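Local coordinates for protein MlnE (Bacillus amyloliquefaciens subsp. plantarum, PDB 5D2E) that probably reduces, through this N-terminal NADPH-dependent B-type ketoreductase portion of a larger synthase, beta-keto groups of polyketide intermediates on the macrolactin assembly line, at residues A[105-111]-A[154-158]; A[111-115]-A[161-167]; A[130-134]-A[175-179]; A[366-372]-A[416-420]. Residues are numbered along the deposited sequence.

Contact 1. Residues A[105-111]-A[154-158]; sequences FTKGEDY and SLFQM
The ring of Tyr111 lies against one turn, residues 154-158, of helix 141-164, with Gln157 O and Met158 N over one face, CE1 3.5 Å from Gln157 CB and CE2 3.7 Å from Met158 CB. Its chi1 is m (-67°) and chi2 87°, sending the phenol back along its own segment: Tyr111 OH donates a very short 2.4 Å hydrogen bond to Phe105 O and lies 2.8 Å from Ser154 OG, which has a second partner in His130 NE2. The tyrosine thus straps the loop before its helix to the neighbouring helix. Phe105 and Thr106 form a turn (-69/-13, -87/-15); Lys107 (-96/114) is extended at the N-cap, its O accepting from Asp110 N at 2.9 Å, and helix follows from Gly108. The nearest CA pairs are Thr106-Ser154 (5.5 Å), Gly108-Gln157 (5.3 Å) and Tyr111-Met158 (6.3 Å). Gln157, m at chi1 and chi2, lays NE2 3.4 Å from Gly108 CA, where a CB would clash; a water donates to Thr106 O (2.9 Å) and Gln157 OE1 (3.1 Å). In this Rossmann-like domain helices 108-120 and 141-164 lie side by side, while Phe105, Ser154 and Met158 also touch strand 127-133.

Contact 2. Residues A[111-115]-A[161-167]; sequences YDALC and AFMANKL
Two neighbouring helices of the Rossmann-like subdomain, 108-120 and 141-164, meet here where the second one ends in a Schellman motif. Residues 111-115 are helical throughout, with Cys115 N bonded to Tyr111 O at 2.9 Å. Helix also holds from Ala161 to Ala164; Asn165 (-96/4) leads into Lys166, whose positive phi (49/46) turns the chain, with Leu167 N on Phe162 O at 3.1 Å and a weak Lys166 N to Met163 O bond at 3.2 Å. The turn brings Leu167 back beside the first helix, so that Cys115 pairs with Leu167 (CA-CA 6.1 Å) and Asp112 with Ala161 (5.7 Å). At this point small Ala161 and Cys115 let the helices approach closely: Tyr111 CB lies 3.4 Å from Ala161 CB, and Cys115, chi1 m, points into the interface. Its SG reaches Phe162 CD1 at 3.7 Å, an oblique sulfur-aromatic contact, and Leu167 CD2 at 4.1 Å, while Cys115 CB is 3.7 Å from Asn165 CB. Asn165 (m, chi2 -56°) supplies the polar side. Its ND2 donates to Asp112 OD1 at 2.9 Å and, weakly, to Ala161 O at 2.9 Å; a water donates to Asp112 O at 2.8 Å and weakly to Asn165 OD1 at 3.1 Å. Towards the sheet, Leu114 touches Phe63 and Phe162 touches Leu61, both on strand 60-64.

Contact 3. Residues A[130-134]-A[175-179]; sequences HFLAA and YLYEN
Ala133 CB packs 3.5 Å from Tyr177 CB and 4.0 Å from Tyr175 CE1, on the sheet face that also carries His130; Phe131 CD1 meets Leu176 CB at 3.7 Å. The strands run parallel, their axes 4.9 Å apart at a signed crossing angle of -32°. His130 and Tyr175 form the parallel bridge, whereas Ala133 has its nearest CA in Tyr177 (4.6 Å), a register shifted by one residue. Strands 127-133 and 171-180 are joined through helix 141-164 as a beta-alpha-beta unit of the Rossmann-like sheet. Leu176 N donates to His130 O (2.9 Å) and Glu178 N to Ala133 O (3.1 Å). Between these bonds the first strand bends, which accounts for the shift: Leu132 (-111/-19) leaves extended geometry and Ala133 centres an inverse gamma turn. A water fills the gap, accepting from Leu132 N (2.9 Å), donating to Leu176 O (2.8 Å) and hydrogen-bonded to His130 ND1 (2.9 Å); His130 NE2 bonds Ser154. Outermost, Glu178 sets OE2 3.6 Å from Phe131 CZ, at the ring edge.

Contact 4. Residues A[366-372]-A[416-420]; sequences DAFIIKK and AGQSD
Lys372, with chi1 and chi2 both m and then two t torsions, extends NZ to Asp420 OD2 at 2.6 Å in a salt bridge; Asp420 meets it as a p rotamer. The same NZ also bonds Lys365 O and Ser376 OG. Ile369 (m,m) brings CD1 to 3.4 Å from Ser419 OG, itself p, and Phe368 (m) lays CZ 3.6 Å from Ala416 CB. The backbones come closest at Phe368 and Gly417, CA-CA 4.3 Å. Gly417 adopts 96/-9, where a CB would jam against the preceding carbonyl, and its O accepts from Ala367 N at 3.1 Å. Gln418 occupies the N-cap position of helix 419-437, the KR-domain helix carrying NADP(+)-binding Tyr421; the side chain of Gln418 lies about 8 Å from the bound NADP. Glu201 of helix 186-201 bonds Gly417 N and Ile369 N, and Ile369 packs on Phe156 and Met163, joining the two Rossmann-like parts. One water bridges Asp366 OD1 (2.8 Å) and Gln418 NE2 (2.6 Å), while Gln418 OE1 accepts from Asn415 N.

Contacts 1 and 2 are successive parts of one interface, helix 108-120 against helix 141-164, with Tyr111 common to both; contact 1 is partly buried and includes the loop before the helix, whereas contact 2 is more buried. Contact 3, also buried, relies on backbone bonds between strands of the same subdomain, and Ser154 OG to His130 NE2 (2.9 Å) joins it to contact 1. Contact 4 differs in place and chemistry: it links loop and helix start in the KR domain, includes exposed residues and adds a salt bridge. Helix 141-164 nevertheless reaches it, through Phe156 of contact 1 and Met163 of contact 2, which pack on the 366-372 loop.

Contact 1. Residues A[105-111]-A[154-158]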
# COMPACT_ATOMS: atom_id res chain seq x y z
N PHE A 105 12.63 16.54 -10.97
CA PHE A 105 11.53 15.59 -11.05
C PHE A 105 10.42 15.77 -10.00
O PHE A 105 9.36 15.16 -10.10
CB PHE A 105 12.07 14.17 -10.95
CG PHE A 105 12.85 13.75 -12.17
CD1 PHE A 105 12.27 13.77 -13.44
CD2 PHE A 105 14.13 13.28 -12.05
CE1 PHE A 105 12.99 13.36 -14.54
CE2 PHE A 105 14.85 12.86 -13.17
CZ PHE A 105 14.29 12.88 -14.39
N THR A 106 10.74 16.56 -9.02
CA THR A 106 9.76 17.05 -8.01
C THR A 106 9.00 18.33 -8.38
O THR A 106 8.00 18.65 -7.72
CB THR A 106 10.46 17.31 -6.64
OG1 THR A 106 11.21 18.52 -6.71
CG2 THR A 106 11.47 16.23 -6.26
N LYS A 107 9.43 19.09 -9.41
CA LYS A 107 8.79 20.37 -9.75
C LYS A 107 7.76 20.24 -10.83
O LYS A 107 8.10 20.03 -12.01
CB LYS A 107 9.79 21.37 -10.25
CG LYS A 107 10.44 22.24 -9.23
CD LYS A 107 10.74 23.57 -9.92
CE LYS A 107 11.69 24.40 -9.06
NZ LYS A 107 12.53 25.29 -9.90
N GLY A 108 6.50 20.48 -10.49
CA GLY A 108 5.45 20.39 -11.48
C GLY A 108 5.63 21.26 -12.67
O GLY A 108 5.25 20.89 -13.81
N GLU A 109 6.19 22.45 -12.41
CA GLU A 109 6.44 23.43 -13.43
C GLU A 109 7.38 22.85 -14.52
O GLU A 109 7.31 23.22 -15.70
CB GLU A 109 7.12 24.65 -12.82
CG GLU A 109 6.23 25.57 -11.97
CD GLU A 109 5.97 25.09 -10.53
OE1 GLU A 109 6.61 24.11 -10.06
OE2 GLU A 109 5.08 25.72 -9.88
N ASP A 110 8.33 22.05 -14.09
CA ASP A 110 9.27 21.44 -15.06
C ASP A 110 8.56 20.41 -15.95
O ASP A 110 8.88 20.32 -17.14
CB ASP A 110 10.49 20.82 -14.34
CG ASP A 110 11.48 21.87 -13.82
OD1 ASP A 110 11.17 23.09 -13.85
OD2 ASP A 110 12.54 21.47 -13.32
N TYR A 111 7.60 19.64 -15.41
CA TYR A 111 6.83 18.73 -16.26
C TYR A 111 6.02 19.50 -17.26
O TYR A 111 5.85 19.08 -18.42
CB TYR A 111 5.96 17.76 -15.46
CG TYR A 111 6.71 16.75 -14.63
CD1 TYR A 111 7.12 17.06 -13.38
CD2 TYR A 111 7.03 15.47 -15.11
CE1 TYR A 111 7.80 16.16 -12.60
CE2 TYR A 111 7.71 14.55 -14.32
CZ TYR A 111 8.08 14.88 -13.06
OH TYR A 111 8.79 14.09 -12.16
N SER A 154 6.86 12.04 -7.97
CA SER A 154 7.29 12.27 -9.33
C SER A 154 6.18 11.80 -10.27
O SER A 154 5.82 12.45 -11.25
CB SER A 154 8.57 11.45 -9.63
OG SER A 154 8.78 11.55 -11.07
N LEU A 155 5.61 10.66 -9.97
CA LEU A 155 4.51 10.14 -10.80
C LEU A 155 3.27 10.99 -10.73
O LEU A 155 2.59 11.16 -11.73
CB LEU A 155 4.18 8.68 -10.43
CG LEU A 155 5.15 7.58 -10.94
CD1 LEU A 155 4.82 6.30 -10.21
CD2 LEU A 155 5.18 7.38 -12.47
N PHE A 156 2.96 11.49 -9.55
CA PHE A 156 1.82 12.40 -9.41
C PHE A 156 2.05 13.65 -10.27
O PHE A 156 1.15 13.99 -11.06
CB PHE A 156 1.65 12.78 -7.98
CG PHE A 156 0.88 14.03 -7.79
CD1 PHE A 156 -0.47 14.06 -8.06
CD2 PHE A 156 1.51 15.15 -7.33
CE1 PHE A 156 -1.19 15.24 -7.90
CE2 PHE A 156 0.81 16.31 -7.17
CZ PHE A 156 -0.55 16.34 -7.43
N GLN A 157 3.24 14.27 -10.17
CA GLN A 157 3.54 15.44 -10.99
C GLN A 157 3.42 15.09 -12.50
O GLN A 157 2.86 15.87 -13.31
CB GLN A 157 4.88 16.08 -10.69
CG GLN A 157 5.12 16.58 -9.26
CD GLN A 157 4.17 17.68 -8.78
OE1 GLN A 157 4.14 18.07 -7.58
NE2 GLN A 157 3.45 18.23 -9.72
N MET A 158 3.94 13.92 -12.87
CA MET A 158 3.98 13.54 -14.25
C MET A 158 2.58 13.32 -14.79
O MET A 158 2.23 13.87 -15.82
CB MET A 158 4.82 12.27 -14.42
CG MET A 158 4.86 11.78 -15.87
SD MET A 158 5.42 10.06 -16.01
CE MET A 158 3.87 9.24 -15.57
O HOH W 1 6.47 16.92 -5.98

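Contact 2. Residues A[111-115]-A[161-167]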
# COMPACT_ATOMS: atom_id res chain seq x y z
N TYR A 111 7.60 19.64 -15.41
CA TYR A 111 6.83 18.73 -16.26
C TYR A 111 6.02 19.50 -17.26
O TYR A 111 5.85 19.08 -18.42
CB TYR A 111 5.96 17.76 -15.46
CG TYR A 111 6.71 16.75 -14.63
CD1 TYR A 111 7.12 17.06 -13.38
CD2 TYR A 111 7.03 15.47 -15.11
CE1 TYR A 111 7.80 16.16 -12.60
CE2 TYR A 111 7.71 14.55 -14.32
CZ TYR A 111 8.08 14.88 -13.06
OH TYR A 111 8.79 14.09 -12.16
N ASP A 112 5.49 20.67 -16.86
CA ASP A 112 4.78 21.53 -17.82
C ASP A 112 5.62 21.96 -18.94
O ASP A 112 5.18 21.95 -20.12
CB ASP A 112 4.20 22.78 -17.15
CG ASP A 112 3.11 22.47 -16.23
OD1 ASP A 112 2.30 21.53 -16.44
OD2 ASP A 112 3.05 23.20 -15.23
N ALA A 113 6.83 22.42 -18.60
CA ALA A 113 7.81 22.85 -19.59
C ALA A 113 8.14 21.72 -20.55
O ALA A 113 8.18 21.94 -21.75
CB ALA A 113 9.09 23.30 -18.91
N LEU A 114 8.40 20.52 -20.00
CA LEU A 114 8.65 19.36 -20.85
C LEU A 114 7.51 19.12 -21.83
O LEU A 114 7.77 18.90 -23.01
CB LEU A 114 8.85 18.09 -20.02
CG LEU A 114 9.18 16.81 -20.76
CD1 LEU A 114 10.53 16.91 -21.49
CD2 LEU A 114 9.21 15.64 -19.81
N CYS A 115 6.26 19.06 -21.32
CA CYS A 115 5.11 18.89 -22.19
C CYS A 115 5.03 20.00 -23.28
O CYS A 115 4.78 19.73 -24.42
CB CYS A 115 3.81 18.89 -21.40
SG CYS A 115 3.64 17.58 -20.21
N ALA A 161 0.57 16.74 -14.90
CA ALA A 161 1.07 17.57 -15.99
C ALA A 161 0.66 16.98 -17.31
O ALA A 161 0.25 17.74 -18.22
CB ALA A 161 2.59 17.69 -15.93
N PHE A 162 0.81 15.64 -17.49
CA PHE A 162 0.44 15.06 -18.77
C PHE A 162 -1.03 15.29 -19.09
O PHE A 162 -1.36 15.53 -20.26
CB PHE A 162 0.68 13.57 -18.84
CG PHE A 162 2.13 13.17 -19.04
CD1 PHE A 162 3.15 14.11 -18.99
CD2 PHE A 162 2.44 11.81 -19.19
CE1 PHE A 162 4.46 13.71 -19.20
CE2 PHE A 162 3.74 11.43 -19.37
CZ PHE A 162 4.74 12.39 -19.37
N MET A 163 -1.89 15.18 -18.07
CA MET A 163 -3.32 15.33 -18.37
C MET A 163 -3.63 16.79 -18.61
O MET A 163 -4.41 17.11 -19.53
CB MET A 163 -4.19 14.69 -17.29
CG MET A 163 -4.05 13.17 -17.38
SD MET A 163 -5.15 12.27 -16.23
CE MET A 163 -4.32 12.78 -14.75
N ALA A 164 -3.02 17.67 -17.81
CA ALA A 164 -3.34 19.06 -17.94
C ALA A 164 -2.92 19.61 -19.28
O ALA A 164 -3.57 20.50 -19.82
CB ALA A 164 -2.71 19.90 -16.83
N ASN A 165 -1.78 19.15 -19.80
CA ASN A 165 -1.25 19.64 -21.08
C ASN A 165 -1.63 18.75 -22.26
O ASN A 165 -1.15 18.94 -23.37
CB ASN A 165 0.28 19.74 -20.97
CG ASN A 165 0.70 20.76 -19.93
OD1 ASN A 165 0.30 21.88 -20.02
ND2 ASN A 165 1.34 20.34 -18.89
N LYS A 166 -2.44 17.72 -22.01
CA LYS A 166 -2.91 16.79 -23.03
C LYS A 166 -1.80 16.23 -23.94
O LYS A 166 -1.94 16.18 -25.17
CB LYS A 166 -4.00 17.48 -23.85
CG LYS A 166 -5.23 17.84 -23.00
CD LYS A 166 -6.47 17.85 -23.86
CE LYS A 166 -7.51 18.78 -23.28
NZ LYS A 166 -8.86 18.41 -23.82
N LEU A 167 -0.70 15.82 -23.32
CA LEU A 167 0.44 15.41 -24.07
C LEU A 167 0.21 14.05 -24.76
O LEU A 167 0.64 13.86 -25.88
CB LEU A 167 1.65 15.42 -23.17
CG LEU A 167 2.88 14.87 -23.84
CD1 LEU A 167 3.33 15.98 -24.79
CD2 LEU A 167 3.99 14.53 -22.86
O HOH W 2 2.89 23.33 -21.07

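Contact 3. Residues A[130-134]-A[175-179]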
# COMPACT_ATOMS: atom_id res chain seq x y z
N HIS A 130 9.40 5.15 -16.61
CA HIS A 130 9.75 5.89 -15.43
C HIS A 130 10.69 5.04 -14.61
O HIS A 130 10.29 4.01 -14.02
CB HIS A 130 8.50 6.21 -14.64
CG HIS A 130 8.73 7.15 -13.51
ND1 HIS A 130 9.17 6.72 -12.28
CD2 HIS A 130 8.51 8.49 -13.39
CE1 HIS A 130 9.30 7.76 -11.47
NE2 HIS A 130 8.87 8.84 -12.10
N PHE A 131 11.95 5.43 -14.57
CA PHE A 131 12.94 4.68 -13.83
C PHE A 131 13.85 5.57 -12.98
O PHE A 131 15.04 5.74 -13.26
CB PHE A 131 13.80 3.87 -14.83
CG PHE A 131 14.84 2.93 -14.18
CD1 PHE A 131 14.65 2.37 -12.95
CD2 PHE A 131 15.98 2.59 -14.86
CE1 PHE A 131 15.59 1.48 -12.39
CE2 PHE A 131 16.91 1.71 -14.32
CZ PHE A 131 16.70 1.14 -13.10
N LEU A 132 13.29 6.07 -11.91
CA LEU A 132 13.97 6.88 -10.92
C LEU A 132 14.10 6.13 -9.58
O LEU A 132 14.89 6.54 -8.73
CB LEU A 132 13.14 8.10 -10.59
CG LEU A 132 12.80 9.02 -11.75
CD1 LEU A 132 12.07 10.22 -11.22
CD2 LEU A 132 14.06 9.42 -12.56
N ALA A 133 13.29 5.09 -9.40
CA ALA A 133 13.15 4.42 -8.07
C ALA A 133 14.25 3.42 -7.78
O ALA A 133 14.15 2.21 -8.14
CB ALA A 133 11.79 3.75 -7.94
N ALA A 134 15.32 3.96 -7.18
CA ALA A 134 16.41 3.15 -6.72
C ALA A 134 16.93 3.62 -5.39
O ALA A 134 16.48 4.62 -4.84
CB ALA A 134 17.52 3.03 -7.81
N TYR A 175 6.60 1.71 -15.03
CA TYR A 175 7.28 2.15 -13.86
C TYR A 175 8.19 1.02 -13.39
O TYR A 175 7.74 -0.08 -13.20
CB TYR A 175 6.25 2.50 -12.80
CG TYR A 175 6.79 2.55 -11.41
CD1 TYR A 175 7.59 3.59 -10.95
CD2 TYR A 175 6.54 1.48 -10.53
CE1 TYR A 175 8.13 3.55 -9.66
CE2 TYR A 175 7.07 1.46 -9.25
CZ TYR A 175 7.84 2.48 -8.82
OH TYR A 175 8.28 2.39 -7.50
N LEU A 176 9.48 1.34 -13.20
CA LEU A 176 10.52 0.42 -12.77
C LEU A 176 11.16 0.86 -11.48
O LEU A 176 11.38 2.03 -11.26
CB LEU A 176 11.66 0.33 -13.81
CG LEU A 176 11.24 0.20 -15.26
CD1 LEU A 176 12.38 0.28 -16.27
CD2 LEU A 176 10.51 -1.10 -15.40
N TYR A 177 11.47 -0.12 -10.64
CA TYR A 177 12.25 0.10 -9.46
C TYR A 177 13.18 -1.09 -9.22
O TYR A 177 12.88 -2.21 -9.62
CB TYR A 177 11.42 0.31 -8.21
CG TYR A 177 10.59 -0.82 -7.72
CD1 TYR A 177 9.34 -1.07 -8.27
CD2 TYR A 177 11.05 -1.67 -6.68
CE1 TYR A 177 8.54 -2.10 -7.80
CE2 TYR A 177 10.25 -2.69 -6.20
CZ TYR A 177 9.00 -2.91 -6.78
OH TYR A 177 8.21 -3.92 -6.34
N GLU A 178 14.27 -0.82 -8.51
CA GLU A 178 15.26 -1.81 -8.20
C GLU A 178 15.05 -2.35 -6.80
O GLU A 178 14.64 -1.65 -5.88
CB GLU A 178 16.65 -1.25 -8.24
CG GLU A 178 17.11 -0.79 -9.61
CD GLU A 178 18.53 -0.24 -9.55
OE1 GLU A 178 19.09 -0.04 -8.45
OE2 GLU A 178 19.07 -0.08 -10.61
N ASN A 179 15.37 -3.62 -6.68
CA ASN A 179 15.40 -4.31 -5.39
C ASN A 179 16.52 -5.36 -5.48
O ASN A 179 17.14 -5.51 -6.53
CB ASN A 179 14.03 -4.91 -5.03
CG ASN A 179 13.91 -5.31 -3.51
OD1 ASN A 179 14.67 -4.85 -2.66
ND2 ASN A 179 12.95 -6.12 -3.21
O HOH W 3 10.89 4.77 -11.06

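Contact 4. Residues A[366-372]-A[416-420]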
# COMPACT_ATOMS: atom_id res chain seq x y z
N ASP A 366 -10.76 11.84 -0.65
CA ASP A 366 -10.88 11.37 -2.03
C ASP A 366 -10.88 12.56 -3.03
O ASP A 366 -11.45 13.62 -2.74
CB ASP A 366 -12.16 10.53 -2.17
CG ASP A 366 -12.02 9.10 -1.54
OD1 ASP A 366 -10.95 8.70 -1.01
OD2 ASP A 366 -13.00 8.36 -1.64
N ALA A 367 -10.13 12.40 -4.13
CA ALA A 367 -10.13 13.33 -5.27
C ALA A 367 -9.34 12.62 -6.39
O ALA A 367 -8.33 11.91 -6.11
CB ALA A 367 -9.44 14.64 -4.91
N PHE A 368 -9.76 12.83 -7.62
CA PHE A 368 -9.06 12.33 -8.77
C PHE A 368 -7.70 13.00 -8.79
O PHE A 368 -7.50 14.13 -8.32
CB PHE A 368 -9.84 12.66 -10.09
CG PHE A 368 -10.91 11.65 -10.47
CD1 PHE A 368 -11.77 11.12 -9.51
CD2 PHE A 368 -11.08 11.26 -11.81
CE1 PHE A 368 -12.76 10.24 -9.86
CE2 PHE A 368 -12.09 10.39 -12.18
CZ PHE A 368 -12.93 9.87 -11.19
N ILE A 369 -6.74 12.30 -9.40
CA ILE A 369 -5.39 12.82 -9.57
C ILE A 369 -5.37 14.22 -10.18
O ILE A 369 -4.59 15.05 -9.76
CB ILE A 369 -4.58 11.83 -10.46
CG1 ILE A 369 -4.03 10.71 -9.63
CG2 ILE A 369 -3.36 12.50 -11.13
CD1 ILE A 369 -2.94 11.21 -8.69
N ILE A 370 -6.25 14.47 -11.15
CA ILE A 370 -6.32 15.80 -11.82
C ILE A 370 -6.64 16.92 -10.84
O ILE A 370 -6.27 18.03 -11.11
CB ILE A 370 -7.32 15.87 -13.03
CG1 ILE A 370 -8.73 15.35 -12.67
CG2 ILE A 370 -6.81 15.07 -14.19
CD1 ILE A 370 -9.77 15.39 -13.80
N LYS A 371 -7.31 16.62 -9.72
CA LYS A 371 -7.70 17.60 -8.70
C LYS A 371 -6.93 17.50 -7.40
O LYS A 371 -7.08 18.34 -6.52
CB LYS A 371 -9.17 17.43 -8.39
CG LYS A 371 -10.05 17.48 -9.64
CD LYS A 371 -10.85 18.76 -9.79
CE LYS A 371 -12.14 18.67 -8.96
NZ LYS A 371 -13.23 19.55 -9.47
N LYS A 372 -6.10 16.47 -7.24
CA LYS A 372 -5.30 16.37 -6.05
C LYS A 372 -4.26 17.44 -6.01
O LYS A 372 -3.80 17.90 -6.99
CB LYS A 372 -4.52 15.03 -5.99
CG LYS A 372 -5.28 13.87 -5.40
CD LYS A 372 -5.27 13.87 -3.90
CE LYS A 372 -6.23 12.82 -3.35
NZ LYS A 372 -6.16 12.92 -1.89
N ALA A 416 -11.42 4.83 -8.49
CA ALA A 416 -11.18 6.17 -8.89
C ALA A 416 -11.28 7.15 -7.71
O ALA A 416 -12.22 7.09 -6.91
CB ALA A 416 -12.15 6.51 -10.02
N GLY A 417 -10.32 8.04 -7.55
CA GLY A 417 -10.34 8.97 -6.43
C GLY A 417 -9.54 8.61 -5.18
O GLY A 417 -9.33 9.44 -4.33
N GLN A 418 -9.03 7.39 -5.12
CA GLN A 418 -8.36 6.93 -3.90
C GLN A 418 -6.88 6.66 -4.17
O GLN A 418 -6.31 5.78 -3.52
CB GLN A 418 -8.95 5.60 -3.48
CG GLN A 418 -10.45 5.52 -3.38
CD GLN A 418 -10.85 4.10 -2.92
OE1 GLN A 418 -10.89 3.11 -3.71
NE2 GLN A 418 -11.13 4.00 -1.64
N SER A 419 -6.25 7.37 -5.11
CA SER A 419 -4.90 6.93 -5.55
C SER A 419 -3.83 6.94 -4.41
O SER A 419 -3.02 6.00 -4.31
CB SER A 419 -4.44 7.72 -6.76
OG SER A 419 -4.34 9.06 -6.43
N ASP A 420 -3.81 7.98 -3.61
CA ASP A 420 -2.85 8.18 -2.55
C ASP A 420 -3.22 7.31 -1.36
O ASP A 420 -2.35 6.71 -0.71
CB ASP A 420 -2.71 9.63 -2.09
CG ASP A 420 -4.06 10.36 -1.91
OD1 ASP A 420 -5.11 9.82 -2.33
OD2 ASP A 420 -4.06 11.45 -1.34
O HOH W 4 -11.05 6.10 -0.09
O HOH W 5 -7.00 9.59 -6.87